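Local coordinates for protein nitrite oxidoreductase subunit A (PDB 7B04) that belongs to the molybdopterin oxidoreductase family, is similar to NarG, and binds two MD1 molecules, molybdenum and an iron/sulfur cluster, at residues E954-R965 / L1003-Y1013. Residues are numbered along the deposited sequence; the frame is centred on the assembly and turned at random.
Sequences EHQIHIHPQAAR and LRAKYNPAYPY
Strands 956-959 and 1003-1007 run parallel, their axes 4.6 Å apart at an angle of 35°, and Ile-957 and Ile-959 of the first bond alternately through N and O to Arg-1004 O, Lys-1006 N, Lys-1006 O and Asn-1008 N. On the face of Gln-956 and His-958, the extended Lys-1006 chain runs alongside His-958 and sets CD over the imidazole, 3.8 Å from its centroid, a CH-pi contact; its NZ bonds to Glu-146 O of the neighbouring subunit B. Asn-1008 ND2 donates to His-958 ND1 (3.1 Å, N-H...N 156°), tilted from the ring plane, and also reaches Asp-147 O of subunit B, an arrangement that probably helps to hold the imidazole's rotation. On the face of Ile-957, Ile-959 and Ala-1005 the side chains meet through apolar contacts: Ile-959 CG2 packs against Ala-1005 CB, and Leu-1003 CD2 lies 3.6 Å from Ile-957 CG2. The strands are neighbours in a six-stranded mixed sheet, 1015-1018 beside 956-959 and 974-978 beside 1003-1007, consistent with the double-psi beta-barrel of the C-terminal domain of molybdopterin oxidoreductases. The side chain of Tyr-1011, oblique to His-958, lies about 5 Å from a bound MD1. His-960 N-caps helix 961-966, its ND1 accepting from Gln-962 N. Pro-961 lies over one face of the Tyr-1007 ring, CA 4.0 Å from the centroid and 9° off the normal, a CH-pi contact; Ala-963 CB sits over a face of Tyr-1013. At the opposite end, Arg-1004 NE forms a salt bridge with Glu-954 OE2 (2.7 Å), in the guanidinium plane but from above the carboxylate plane; Asp-946 takes NH2, and Tyr-974 OH bonds to Glu-954 OE1.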
loop_
_atom_site.group_PDB
_atom_site.type_symbol
_atom_site.label_atom_id
_atom_site.label_comp_id
_atom_site.label_asym_id
_atom_site.label_seq_id
_atom_site.Cartn_x
_atom_site.Cartn_y
_atom_site.Cartn_z
ATOM N N GLU B 954 -12.809 4.519 -5.591
ATOM C CA GLU B 954 -13.535 3.387 -6.162
ATOM C C GLU B 954 -12.537 2.357 -6.670
ATOM O O GLU B 954 -11.443 2.703 -7.111
ATOM C CB GLU B 954 -14.508 3.770 -7.285
ATOM C CG GLU B 954 -14.141 4.948 -8.140
ATOM C CD GLU B 954 -15.166 5.173 -9.225
ATOM O OE1 GLU B 954 -15.844 4.194 -9.592
ATOM O OE2 GLU B 954 -15.310 6.322 -9.697
ATOM N N HIS B 955 -12.933 1.090 -6.621
ATOM C CA HIS B 955 -12.081 0.012 -7.098
ATOM C C HIS B 955 -12.114 -0.053 -8.620
ATOM O O HIS B 955 -13.112 0.304 -9.253
ATOM C CB HIS B 955 -12.545 -1.312 -6.492
ATOM C CG HIS B 955 -11.474 -2.351 -6.412
ATOM N ND1 HIS B 955 -10.486 -2.329 -5.453
ATOM C CD2 HIS B 955 -11.253 -3.459 -7.158
ATOM C CE1 HIS B 955 -9.692 -3.372 -5.621
ATOM N NE2 HIS B 955 -10.137 -4.073 -6.648
ATOM N N GLN B 956 -11.006 -0.507 -9.206
ATOM C CA GLN B 956 -10.788 -0.437 -10.645
ATOM C C GLN B 956 -10.295 -1.777 -11.178
ATOM O O GLN B 956 -9.716 -2.586 -10.448
ATOM C CB GLN B 956 -9.778 0.666 -11.000
ATOM C CG GLN B 956 -8.371 0.415 -10.468
ATOM C CD GLN B 956 -7.426 1.572 -10.734
ATOM O OE1 GLN B 956 -7.804 2.571 -11.344
ATOM N NE2 GLN B 956 -6.186 1.441 -10.273
ATOM N N ILE B 957 -10.539 -2.005 -12.469
ATOM C CA ILE B 957 -10.064 -3.192 -13.172
ATOM C C ILE B 957 -9.096 -2.770 -14.269
ATOM O O ILE B 957 -9.345 -1.802 -14.996
ATOM C CB ILE B 957 -11.224 -4.026 -13.764
ATOM C CG1 ILE B 957 -10.673 -5.272 -14.463
ATOM C CG2 ILE B 957 -12.053 -3.206 -14.742
ATOM C CD1 ILE B 957 -11.739 -6.242 -14.921
ATOM N N HIS B 958 -7.975 -3.482 -14.368
ATOM C CA HIS B 958 -6.981 -3.216 -15.397
ATOM C C HIS B 958 -7.309 -4.025 -16.646
ATOM O O HIS B 958 -7.606 -5.219 -16.558
ATOM C CB HIS B 958 -5.583 -3.583 -14.897
ATOM C CG HIS B 958 -5.027 -2.633 -13.883
ATOM N ND1 HIS B 958 -3.962 -1.800 -14.148
ATOM C CD2 HIS B 958 -5.396 -2.377 -12.605
ATOM C CE1 HIS B 958 -3.691 -1.080 -13.074
ATOM N NE2 HIS B 958 -4.546 -1.410 -12.125
ATOM N N ILE B 959 -7.258 -3.371 -17.804
ATOM C CA ILE B 959 -7.541 -4.014 -19.082
ATOM C C ILE B 959 -6.597 -3.429 -20.127
ATOM O O ILE B 959 -6.282 -2.234 -20.094
ATOM C CB ILE B 959 -9.025 -3.864 -19.489
ATOM C CG1 ILE B 959 -9.306 -4.624 -20.789
ATOM C CG2 ILE B 959 -9.417 -2.398 -19.597
ATOM C CD1 ILE B 959 -10.777 -4.876 -21.045
ATOM N N HIS B 960 -6.145 -4.272 -21.047
ATOM C CA HIS B 960 -5.310 -3.801 -22.142
ATOM C C HIS B 960 -6.094 -2.835 -23.030
ATOM O O HIS B 960 -7.280 -3.063 -23.299
ATOM C CB HIS B 960 -4.802 -4.985 -22.967
ATOM C CG HIS B 960 -3.791 -4.610 -24.003
ATOM N ND1 HIS B 960 -4.140 -4.200 -25.272
ATOM C CD2 HIS B 960 -2.437 -4.580 -23.959
ATOM C CE1 HIS B 960 -3.048 -3.936 -25.965
ATOM N NE2 HIS B 960 -2.000 -4.158 -25.191
ATOM N N PRO B 961 -5.468 -1.741 -23.486
ATOM C CA PRO B 961 -6.214 -0.748 -24.285
ATOM C C PRO B 961 -6.888 -1.334 -25.514
ATOM O O PRO B 961 -8.053 -1.016 -25.788
ATOM C CB PRO B 961 -5.131 0.276 -24.655
ATOM C CG PRO B 961 -4.096 0.133 -23.593
ATOM C CD PRO B 961 -4.076 -1.325 -23.243
ATOM N N GLN B 962 -6.183 -2.179 -26.269
ATOM C CA GLN B 962 -6.788 -2.786 -27.450
ATOM C C GLN B 962 -7.973 -3.659 -27.064
ATOM O O GLN B 962 -8.998 -3.671 -27.758
ATOM C CB GLN B 962 -5.748 -3.598 -28.223
ATOM C CG GLN B 962 -6.254 -4.144 -29.549
ATOM C CD GLN B 962 -6.692 -3.046 -30.501
ATOM O OE1 GLN B 962 -7.886 -2.818 -30.696
ATOM N NE2 GLN B 962 -5.725 -2.359 -31.099
ATOM N N ALA B 963 -7.845 -4.409 -25.968
ATOM C CA ALA B 963 -8.941 -5.259 -25.517
ATOM C C ALA B 963 -10.199 -4.439 -25.260
ATOM O O ALA B 963 -11.288 -4.793 -25.722
ATOM C CB ALA B 963 -8.527 -6.026 -24.262
ATOM N N ALA B 964 -10.060 -3.315 -24.556
ATOM C CA ALA B 964 -11.222 -2.481 -24.265
ATOM C C ALA B 964 -11.780 -1.842 -25.531
ATOM O O ALA B 964 -13.002 -1.716 -25.681
ATOM C CB ALA B 964 -10.859 -1.418 -23.233
ATOM N N ARG B 965 -10.903 -1.421 -26.448
ATOM C CA ARG B 965 -11.367 -0.813 -27.692
ATOM C C ARG B 965 -12.164 -1.796 -28.537
ATOM O O ARG B 965 -13.112 -1.399 -29.223
ATOM C CB ARG B 965 -10.183 -0.278 -28.497
ATOM C CG ARG B 965 -9.639 1.054 -28.018
ATOM C CD ARG B 965 -8.725 1.655 -29.069
ATOM N NE ARG B 965 -7.554 0.814 -29.301
ATOM C CZ ARG B 965 -6.362 1.021 -28.750
ATOM N NH1 ARG B 965 -6.176 2.049 -27.934
ATOM N NH2 ARG B 965 -5.355 0.200 -29.016
ATOM N N LEU B 1003 -17.467 -2.104 -12.070
ATOM C CA LEU B 1003 -16.382 -1.219 -11.681
ATOM C C LEU B 1003 -15.833 -0.499 -12.907
ATOM O O LEU B 1003 -16.149 -0.829 -14.055
ATOM C CB LEU B 1003 -15.302 -2.005 -10.940
ATOM C CG LEU B 1003 -14.275 -2.782 -11.758
ATOM C CD1 LEU B 1003 -13.273 -3.384 -10.793
ATOM C CD2 LEU B 1003 -14.910 -3.860 -12.629
ATOM N N ARG B 1004 -14.981 0.487 -12.638
ATOM C CA ARG B 1004 -14.328 1.261 -13.683
ATOM C C ARG B 1004 -13.177 0.491 -14.314
ATOM O O ARG B 1004 -12.494 -0.298 -13.656
ATOM C CB ARG B 1004 -13.792 2.578 -13.123
ATOM C CG ARG B 1004 -14.829 3.672 -12.961
ATOM C CD ARG B 1004 -14.139 4.974 -12.606
ATOM N NE ARG B 1004 -15.051 6.081 -12.329
ATOM C CZ ARG B 1004 -15.491 6.944 -13.239
ATOM N NH1 ARG B 1004 -15.121 6.826 -14.507
ATOM N NH2 ARG B 1004 -16.308 7.927 -12.880
ATOM N N ALA B 1005 -12.952 0.757 -15.597
ATOM C CA ALA B 1005 -11.876 0.155 -16.364
ATOM C C ALA B 1005 -10.705 1.124 -16.461
ATOM O O ALA B 1005 -10.888 2.341 -16.535
ATOM C CB ALA B 1005 -12.351 -0.228 -17.767
ATOM N N LYS B 1006 -9.494 0.570 -16.458
ATOM C CA LYS B 1006 -8.272 1.362 -16.513
ATOM C C LYS B 1006 -7.371 0.801 -17.599
ATOM O O LYS B 1006 -7.037 -0.388 -17.578
ATOM C CB LYS B 1006 -7.547 1.352 -15.164
ATOM C CG LYS B 1006 -6.165 1.986 -15.208
ATOM C CD LYS B 1006 -5.410 1.806 -13.900
ATOM C CE LYS B 1006 -3.974 2.296 -14.031
ATOM N NZ LYS B 1006 -3.182 2.088 -12.787
ATOM N N TYR B 1007 -6.977 1.654 -18.543
ATOM C CA TYR B 1007 -6.035 1.240 -19.574
ATOM C C TYR B 1007 -4.666 1.014 -18.950
ATOM O O TYR B 1007 -4.100 1.923 -18.333
ATOM C CB TYR B 1007 -5.939 2.289 -20.679
ATOM C CG TYR B 1007 -7.086 2.285 -21.661
ATOM C CD1 TYR B 1007 -8.149 1.406 -21.517
ATOM C CD2 TYR B 1007 -7.100 3.160 -22.740
ATOM C CE1 TYR B 1007 -9.197 1.407 -22.412
ATOM C CE2 TYR B 1007 -8.145 3.166 -23.642
ATOM C CZ TYR B 1007 -9.191 2.285 -23.474
ATOM O OH TYR B 1007 -10.234 2.284 -24.371
ATOM N N ASN B 1008 -4.137 -0.197 -19.105
ATOM C CA ASN B 1008 -2.769 -0.509 -18.701
ATOM C C ASN B 1008 -2.196 -1.460 -19.743
ATOM O O ASN B 1008 -2.468 -2.671 -19.705
ATOM C CB ASN B 1008 -2.716 -1.120 -17.304
ATOM C CG ASN B 1008 -1.307 -1.164 -16.739
ATOM O OD1 ASN B 1008 -0.346 -0.769 -17.400
ATOM N ND2 ASN B 1008 -1.178 -1.644 -15.507
ATOM N N PRO B 1009 -1.398 -0.956 -20.684
ATOM C CA PRO B 1009 -0.790 -1.825 -21.696
ATOM C C PRO B 1009 0.352 -2.683 -21.176
ATOM O O PRO B 1009 1.022 -3.337 -21.979
ATOM C CB PRO B 1009 -0.289 -0.825 -22.750
ATOM C CG PRO B 1009 -0.077 0.433 -22.007
ATOM C CD PRO B 1009 -1.111 0.468 -20.925
ATOM N N ALA B 1010 0.577 -2.695 -19.861
ATOM C CA ALA B 1010 1.538 -3.609 -19.266
ATOM C C ALA B 1010 1.014 -5.036 -19.230
ATOM O O ALA B 1010 1.799 -5.964 -19.013
ATOM C CB ALA B 1010 1.899 -3.152 -17.852
ATOM N N TYR B 1011 -0.303 -5.230 -19.436
ATOM C CA TYR B 1011 -0.944 -6.531 -19.394
ATOM C C TYR B 1011 -1.138 -7.093 -20.797
ATOM O O TYR B 1011 -1.308 -6.339 -21.760
ATOM C CB TYR B 1011 -2.303 -6.435 -18.692
ATOM C CG TYR B 1011 -2.172 -6.270 -17.200
ATOM C CD1 TYR B 1011 -2.132 -7.376 -16.364
ATOM C CD2 TYR B 1011 -2.061 -5.010 -16.629
ATOM C CE1 TYR B 1011 -2.002 -7.232 -14.999
ATOM C CE2 TYR B 1011 -1.929 -4.856 -15.266
ATOM C CZ TYR B 1011 -1.900 -5.971 -14.456
ATOM O OH TYR B 1011 -1.766 -5.828 -13.097
ATOM N N PRO B 1012 -1.114 -8.416 -20.932
ATOM C CA PRO B 1012 -1.471 -9.033 -22.211
ATOM C C PRO B 1012 -2.951 -8.858 -22.517
ATOM O O PRO B 1012 -3.762 -8.519 -21.652
ATOM C CB PRO B 1012 -1.111 -10.509 -22.012
ATOM C CG PRO B 1012 -1.145 -10.712 -20.541
ATOM C CD PRO B 1012 -0.706 -9.414 -19.929
ATOM N N TYR B 1013 -3.286 -9.085 -23.789
ATOM C CA TYR B 1013 -4.645 -8.859 -24.273
ATOM C C TYR B 1013 -5.676 -9.616 -23.442
ATOM O O TYR B 1013 -6.706 -9.056 -23.047
ATOM C CB TYR B 1013 -4.735 -9.277 -25.743
ATOM C CG TYR B 1013 -6.072 -9.006 -26.398
ATOM C CD1 TYR B 1013 -6.332 -7.789 -27.011
ATOM C CD2 TYR B 1013 -7.072 -9.973 -26.411
ATOM C CE1 TYR B 1013 -7.547 -7.541 -27.617
ATOM C CE2 TYR B 1013 -8.292 -9.730 -27.011
ATOM C CZ TYR B 1013 -8.525 -8.512 -27.610
ATOM O OH TYR B 1013 -9.737 -8.260 -28.210
#